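Local coordinates for protein sortase (Actinomyces oris, PDB 5UTT) that probably acts as a cysteine transpeptidase that cuts a sorting signal and joins surface proteins to the cell envelope, the chain being its extracellular catalytic domain, at residues A129-P132 with D136-P139; M20-Y25 with T67-E72. All coordinates share one frame; numbering follows the deposited sequence.

Contact 1: A129-P132 with D136-P139; sequences APVP and DAQP
V131 lays its CG2 methyl against the backbone of 136-139, closest to P139 CA at 3.5 Å, a little tighter than ordinary carbon contact. Both segments belong to the long connection between strands 108-120 and 142-150, the counterpart of the beta6/beta7 loop of the sortase fold, which in relatives helps form the groove for the sorting signal. A137 and P139 receive the same methyl from two directions, through A137 CB at 3.9 Å and P139 CB also at 3.9 Å from V131 CG2. Two carbonyl oxygens complete this shell, with A137 O 3.6 Å from V131 CG2 and Q138 O slightly farther. The torsion explains the choice of branch: CG1 is anti to the backbone N (chi1 -177°), which leaves CG2 next to that nitrogen, on the side where 137-139 passes.

Next to the valine the two proline rings meet through P130 CB and P139 CG, 3.9 Å apart, extending the apolar patch at a partly open surface. Farther out, A129 O accepts a hydrogen bond from N75 ND2 and the P139 ring touches V73, so the loop is tied to the start of strand 74-79 and the residue just before it. No direct hydrogen bond joins the two segments; a water does so instead, accepting from V131 N at 2.9 Å and donating to A137 O at 2.7 Å.

Contact 2: M20-Y25 with T67-E72; sequences MEQVGY and TQQLGE
M20 N gives a straight hydrogen bond to L70 O (2.9 Å, 180° at the hydrogen), the one backbone link between the two irregular segments. Its acceptor belongs to the central peptide of a type II beta turn, Q69 to E72, closed by E72 N to Q69 O at 2.9 Å. G71 takes the third position with a positive phi that suits a glycine. The extended side chain of E72 reaches across to the start of the turn, where its OE1 accepts from Q69 N at 2.9 Å, a second bond bracing the turn whose carbonyl M20 uses.

M20 and L70 then run side by side in the same direction, M20 CG lying 3.7 Å from L70 CB, and both reach Y110 of strand 108-120. Beyond CG the methionine bends and its end leads away from the turn. Q69 covers the next residues of 20-25. Its CB sits 3.3 Å from M20 O, and with CG anti to the carbonyl carbon and a further bend at chi2 (-52°) the amide is brought over Q22. There Q69 NE2 lies 3.7 Å from Q22 CB, packing against the extended glutamine, the two amide planes 27° apart. Q69 OE1 accepts a hydrogen bond from a water at 2.7 Å, and that water in turn accepts from V23 N. Here the N-terminal extension ahead of strand 28-33 is held along the turn that leads into strand 74-79, against strand 108-120 of the sortase beta-barrel.

Contact 2 joins the chain ahead of strand 28-33 to the loop between strands 61-63 and 74-79; contact 1 comes later and lies wholly within the connection from strand 108-120 to 142-150. Their centres are about 17 Å apart, yet they meet where P130 CA packs 3.5 Å from Q68 OE1. N75 in strand 74-79 serves both: its side chain bonds to the 129-132 segment, its backbone to Q68. R142, at the start of strand 142-150, donates from NE to G71 O, so the strand that follows contact 1 also holds the turn of contact 2. The 67-72 loop thus lies between the N-terminal segment and the 108-120/142-150 connection and touches both.

Contact 1: A129-P132 with D136-P139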
ATOM      1  N   ALA A 129      12.609   2.784   3.743  1.00 14.22           N
ATOM      2  CA  ALA A 129      13.197   2.491   5.041  1.00 14.88           C
ATOM      3  C   ALA A 129      12.089   2.428   6.096  1.00 14.92           C
ATOM      4  O   ALA A 129      10.995   2.963   5.906  1.00 13.93           O
ATOM      5  CB  ALA A 129      14.224   3.548   5.394  1.00 15.13           C
ATOM      6  N   PRO A 130      12.393   1.834   7.261  1.00 15.78           N
ATOM      7  CA  PRO A 130      11.431   1.737   8.358  1.00 15.90           C
ATOM      8  C   PRO A 130      10.834   3.073   8.715  1.00 15.89           C
ATOM      9  O   PRO A 130       9.635   3.152   8.898  1.00 15.47           O
ATOM     10  CB  PRO A 130      12.272   1.194   9.499  1.00 16.01           C
ATOM     11  CG  PRO A 130      13.290   0.349   8.821  1.00 16.29           C
ATOM     12  CD  PRO A 130      13.591   1.019   7.496  1.00 15.80           C
ATOM     13  N   VAL A 131      11.678   4.106   8.797  1.00 16.71           N
ATOM     14  CA  VAL A 131      11.232   5.481   8.833  1.00 17.03           C
ATOM     15  C   VAL A 131      11.422   6.073   7.424  1.00 16.82           C
ATOM     16  O   VAL A 131      12.545   6.198   6.969  1.00 17.25           O
ATOM     17  CB  VAL A 131      11.995   6.329   9.862  1.00 18.04           C
ATOM     18  CG1 VAL A 131      11.432   7.745   9.889  1.00 18.58           C
ATOM     19  CG2 VAL A 131      11.892   5.671  11.213  1.00 19.06           C
ATOM     20  N   PRO A 132      10.311   6.405   6.740  1.00 16.96           N
ATOM     21  CA  PRO A 132      10.370   6.908   5.364  1.00 17.51           C
ATOM     22  C   PRO A 132      11.360   8.041   5.187  1.00 18.11           C
ATOM     23  O   PRO A 132      11.327   9.011   5.963  1.00 18.12           O
ATOM     24  CB  PRO A 132       8.942   7.396   5.118  1.00 16.86           C
ATOM     25  CG  PRO A 132       8.111   6.486   5.918  1.00 17.38           C
ATOM     26  CD  PRO A 132       8.918   6.193   7.161  1.00 17.21           C
ATOM     27  N   ASP A 136      18.714   5.914   8.680  1.00 28.45           N
ATOM     28  CA  ASP A 136      19.429   5.717   9.936  1.00 30.43           C
ATOM     29  C   ASP A 136      18.516   5.683  11.164  1.00 28.01           C
ATOM     30  O   ASP A 136      18.972   5.322  12.261  1.00 28.74           O
ATOM     31  CB  ASP A 136      20.473   6.829  10.132  1.00 33.15           C
ATOM     32  CG  ASP A 136      21.623   6.746   9.143  1.00 36.76           C
ATOM     33  OD1 ASP A 136      22.707   6.278   9.558  1.00 41.19           O
ATOM     34  OD2 ASP A 136      21.457   7.153   7.966  1.00 36.80           O
ATOM     35  N   ALA A 137      17.258   6.090  11.002  1.00 24.62           N
ATOM     36  CA  ALA A 137      16.345   6.281  12.142  1.00 22.74           C
ATOM     37  C   ALA A 137      15.593   5.012  12.563  1.00 21.63           C
ATOM     38  O   ALA A 137      15.162   4.213  11.718  1.00 20.43           O
ATOM     39  CB  ALA A 137      15.340   7.366  11.804  1.00 22.67           C
ATOM     40  N   GLN A 138      15.408   4.832  13.865  1.00 21.59           N
ATOM     41  CA  GLN A 138      14.574   3.730  14.389  1.00 22.02           C
ATOM     42  C   GLN A 138      13.093   4.165  14.403  1.00 20.76           C
ATOM     43  O   GLN A 138      12.777   5.311  14.772  1.00 20.15           O
ATOM     44  CB  GLN A 138      15.030   3.299  15.792  1.00 24.46           C
ATOM     45  CG  GLN A 138      16.314   2.470  15.837  1.00 26.09           C
ATOM     46  CD  GLN A 138      16.100   1.014  15.454  1.00 28.83           C
ATOM     47  OE1 GLN A 138      15.061   0.402  15.773  1.00 30.40           O
ATOM     48  NE2 GLN A 138      17.086   0.440  14.759  1.00 31.39           N
ATOM     49  N   PRO A 139      12.179   3.269  13.974  1.00 20.12           N
ATOM     50  CA  PRO A 139      10.766   3.664  13.799  1.00 19.85           C
ATOM     51  C   PRO A 139       9.932   3.747  15.057  1.00 19.94           C
ATOM     52  O   PRO A 139      10.140   2.945  15.980  1.00 20.22           O
ATOM     53  CB  PRO A 139      10.197   2.550  12.919  1.00 20.00           C
ATOM     54  CG  PRO A 139      11.063   1.356  13.202  1.00 20.22           C
ATOM     55  CD  PRO A 139      12.436   1.885  13.520  1.00 20.40           C
TER
HETATM   56  O   HOH W   1      14.593   3.845   9.067  1.00 24.57           O

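Contact 2: M20-Y25 with T67-E72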
ATOM      1  N   MET A  20       0.400  -8.505  11.318  1.00 17.64           N
ATOM      2  CA  MET A  20       0.351  -9.692  10.457  1.00 17.97           C
ATOM      3  C   MET A  20       1.650 -10.490  10.591  1.00 18.20           C
ATOM      4  O   MET A  20       2.735  -9.921  10.638  1.00 18.77           O
ATOM      5  CB  MET A  20       0.141  -9.285   9.002  1.00 17.70           C
ATOM      6  CG  MET A  20      -1.167  -8.584   8.702  1.00 18.04           C
ATOM      7  SD  MET A  20      -2.620  -9.580   9.004  1.00 19.07           S
ATOM      8  CE  MET A  20      -2.647 -10.597   7.528  1.00 18.91           C
ATOM      9  N   GLU A  21       1.528 -11.814  10.605  1.00 19.61           N
ATOM     10  CA  GLU A  21       2.682 -12.717  10.570  1.00 20.97           C
ATOM     11  C   GLU A  21       3.224 -12.767   9.146  1.00 20.36           C
ATOM     12  O   GLU A  21       2.451 -12.737   8.207  1.00 19.33           O
ATOM     13  CB  GLU A  21       2.254 -14.128  10.982  1.00 24.32           C
ATOM     14  CG  GLU A  21       1.745 -14.189  12.420  1.00 27.23           C
ATOM     15  CD  GLU A  21       1.513 -15.595  12.937  1.00 30.21           C
ATOM     16  OE1 GLU A  21       1.361 -16.544  12.115  1.00 34.39           O
ATOM     17  OE2 GLU A  21       1.480 -15.741  14.188  1.00 32.50           O
ATOM     18  N   GLN A  22       4.542 -12.820   9.002  1.00 19.77           N
ATOM     19  CA  GLN A  22       5.175 -12.989   7.692  1.00 20.60           C
ATOM     20  C   GLN A  22       4.713 -14.274   7.026  1.00 19.24           C
ATOM     21  O   GLN A  22       4.590 -15.315   7.669  1.00 19.98           O
ATOM     22  CB  GLN A  22       6.699 -12.986   7.842  1.00 22.14           C
ATOM     23  CG  GLN A  22       7.501 -13.163   6.560  1.00 24.99           C
ATOM     24  CD  GLN A  22       8.966 -12.842   6.786  1.00 27.02           C
ATOM     25  OE1 GLN A  22       9.417 -12.787   7.930  1.00 31.70           O
ATOM     26  NE2 GLN A  22       9.699 -12.561   5.716  1.00 27.37           N
ATOM     27  N   VAL A  23       4.467 -14.197   5.733  1.00 18.77           N
ATOM     28  CA  VAL A  23       4.030 -15.355   4.935  1.00 18.74           C
ATOM     29  C   VAL A  23       5.089 -15.651   3.864  1.00 18.51           C
ATOM     30  O   VAL A  23       5.988 -14.826   3.606  1.00 18.11           O
ATOM     31  CB  VAL A  23       2.640 -15.124   4.259  1.00 18.22           C
ATOM     32  CG1 VAL A  23       1.553 -14.912   5.289  1.00 18.53           C
ATOM     33  CG2 VAL A  23       2.679 -13.970   3.245  1.00 17.65           C
ATOM     34  N   GLY A  24       4.962 -16.818   3.221  1.00 19.26           N
ATOM     35  CA  GLY A  24       5.890 -17.198   2.153  1.00 18.73           C
ATOM     36  C   GLY A  24       5.701 -16.436   0.843  1.00 17.98           C
ATOM     37  O   GLY A  24       4.624 -15.877   0.557  1.00 16.56           O
ATOM     38  N   TYR A  25       6.744 -16.447   0.020  1.00 18.08           N
ATOM     39  CA  TYR A  25       6.728 -15.720  -1.252  1.00 17.85           C
ATOM     40  C   TYR A  25       5.524 -16.105  -2.103  1.00 17.79           C
ATOM     41  O   TYR A  25       5.211 -17.287  -2.267  1.00 20.40           O
ATOM     42  CB  TYR A  25       8.023 -15.965  -2.030  1.00 18.11           C
ATOM     43  CG  TYR A  25       8.156 -15.109  -3.266  1.00 17.88           C
ATOM     44  CD1 TYR A  25       7.561 -15.475  -4.467  1.00 18.07           C
ATOM     45  CD2 TYR A  25       8.864 -13.940  -3.236  1.00 17.52           C
ATOM     46  CE1 TYR A  25       7.683 -14.702  -5.606  1.00 18.36           C
ATOM     47  CE2 TYR A  25       8.985 -13.147  -4.348  1.00 18.25           C
ATOM     48  CZ  TYR A  25       8.388 -13.532  -5.539  1.00 18.10           C
ATOM     49  OH  TYR A  25       8.529 -12.749  -6.628  1.00 19.20           O
ATOM     50  N   THR A  67      11.054  -5.293   4.135  1.00 15.91           N
ATOM     51  CA  THR A  67      10.338  -4.270   4.885  1.00 15.51           C
ATOM     52  C   THR A  67       9.425  -4.908   5.926  1.00 14.80           C
ATOM     53  O   THR A  67       9.336  -6.131   6.042  1.00 14.25           O
ATOM     54  CB  THR A  67       9.561  -3.298   3.961  1.00 15.26           C
ATOM     55  OG1 THR A  67       8.439  -3.946   3.349  1.00 14.88           O
ATOM     56  CG2 THR A  67      10.496  -2.659   2.946  1.00 15.43           C
ATOM     57  N   GLN A  68       8.818  -4.072   6.773  1.00 15.13           N
ATOM     58  CA  GLN A  68       8.067  -4.566   7.910  1.00 14.93           C
ATOM     59  C   GLN A  68       6.714  -5.156   7.512  1.00 15.39           C
ATOM     60  O   GLN A  68       6.217  -4.966   6.372  1.00 14.45           O
ATOM     61  CB  GLN A  68       7.913  -3.480   8.989  1.00 15.08           C
ATOM     62  CG  GLN A  68       9.190  -3.233   9.738  1.00 15.32           C
ATOM     63  CD  GLN A  68      10.275  -2.669   8.878  1.00 15.01           C
ATOM     64  OE1 GLN A  68      10.150  -1.566   8.337  1.00 15.42           O
ATOM     65  NE2 GLN A  68      11.366  -3.393   8.763  1.00 15.56           N
ATOM     66  N   GLN A  69       6.143  -5.943   8.419  1.00 15.85           N
ATOM     67  CA  GLN A  69       4.857  -6.555   8.176  1.00 16.61           C
ATOM     68  C   GLN A  69       3.735  -5.537   8.400  1.00 17.33           C
ATOM     69  O   GLN A  69       3.909  -4.498   9.064  1.00 17.36           O
ATOM     70  CB  GLN A  69       4.654  -7.801   9.041  1.00 17.48           C
ATOM     71  CG  GLN A  69       5.768  -8.833   8.979  1.00 17.95           C
ATOM     72  CD  GLN A  69       6.145  -9.245   7.554  1.00 18.30           C
ATOM     73  OE1 GLN A  69       5.280  -9.387   6.665  1.00 18.46           O
ATOM     74  NE2 GLN A  69       7.449  -9.433   7.319  1.00 19.40           N
ATOM     75  N   LEU A  70       2.575  -5.840   7.826  1.00 16.95           N
ATOM     76  CA  LEU A  70       1.410  -4.989   7.962  1.00 17.76           C
ATOM     77  C   LEU A  70       0.984  -4.872   9.433  1.00 18.02           C
ATOM     78  O   LEU A  70       0.829  -5.875  10.158  1.00 18.50           O
ATOM     79  CB  LEU A  70       0.276  -5.530   7.103  1.00 17.95           C
ATOM     80  CG  LEU A  70      -1.034  -4.760   7.120  1.00 18.23           C
ATOM     81  CD1 LEU A  70      -0.862  -3.312   6.709  1.00 18.61           C
ATOM     82  CD2 LEU A  70      -2.022  -5.490   6.216  1.00 18.22           C
ATOM     83  N   GLY A  71       0.859  -3.632   9.873  1.00 18.60           N
ATOM     84  CA  GLY A  71       0.590  -3.340  11.279  1.00 19.04           C
ATOM     85  C   GLY A  71       1.798  -3.168  12.163  1.00 19.71           C
ATOM     86  O   GLY A  71       1.654  -2.651  13.282  1.00 19.85           O
ATOM     87  N   GLU A  72       2.965  -3.658  11.729  1.00 18.76           N
ATOM     88  CA  GLU A  72       4.186  -3.577  12.527  1.00 19.02           C
ATOM     89  C   GLU A  72       4.783  -2.168  12.519  1.00 17.64           C
ATOM     90  O   GLU A  72       4.746  -1.424  11.512  1.00 17.08           O
ATOM     91  CB  GLU A  72       5.211  -4.598  12.010  1.00 19.77           C
ATOM     92  CG  GLU A  72       6.510  -4.687  12.770  1.00 21.10           C
ATOM     93  CD  GLU A  72       7.408  -5.807  12.277  1.00 22.55           C
ATOM     94  OE1 GLU A  72       7.307  -6.199  11.086  1.00 21.60           O
ATOM     95  OE2 GLU A  72       8.264  -6.275  13.081  1.00 23.15           O
TER
HETATM   96  O   HOH W   2       4.495 -11.124   4.762  1.00 20.14           O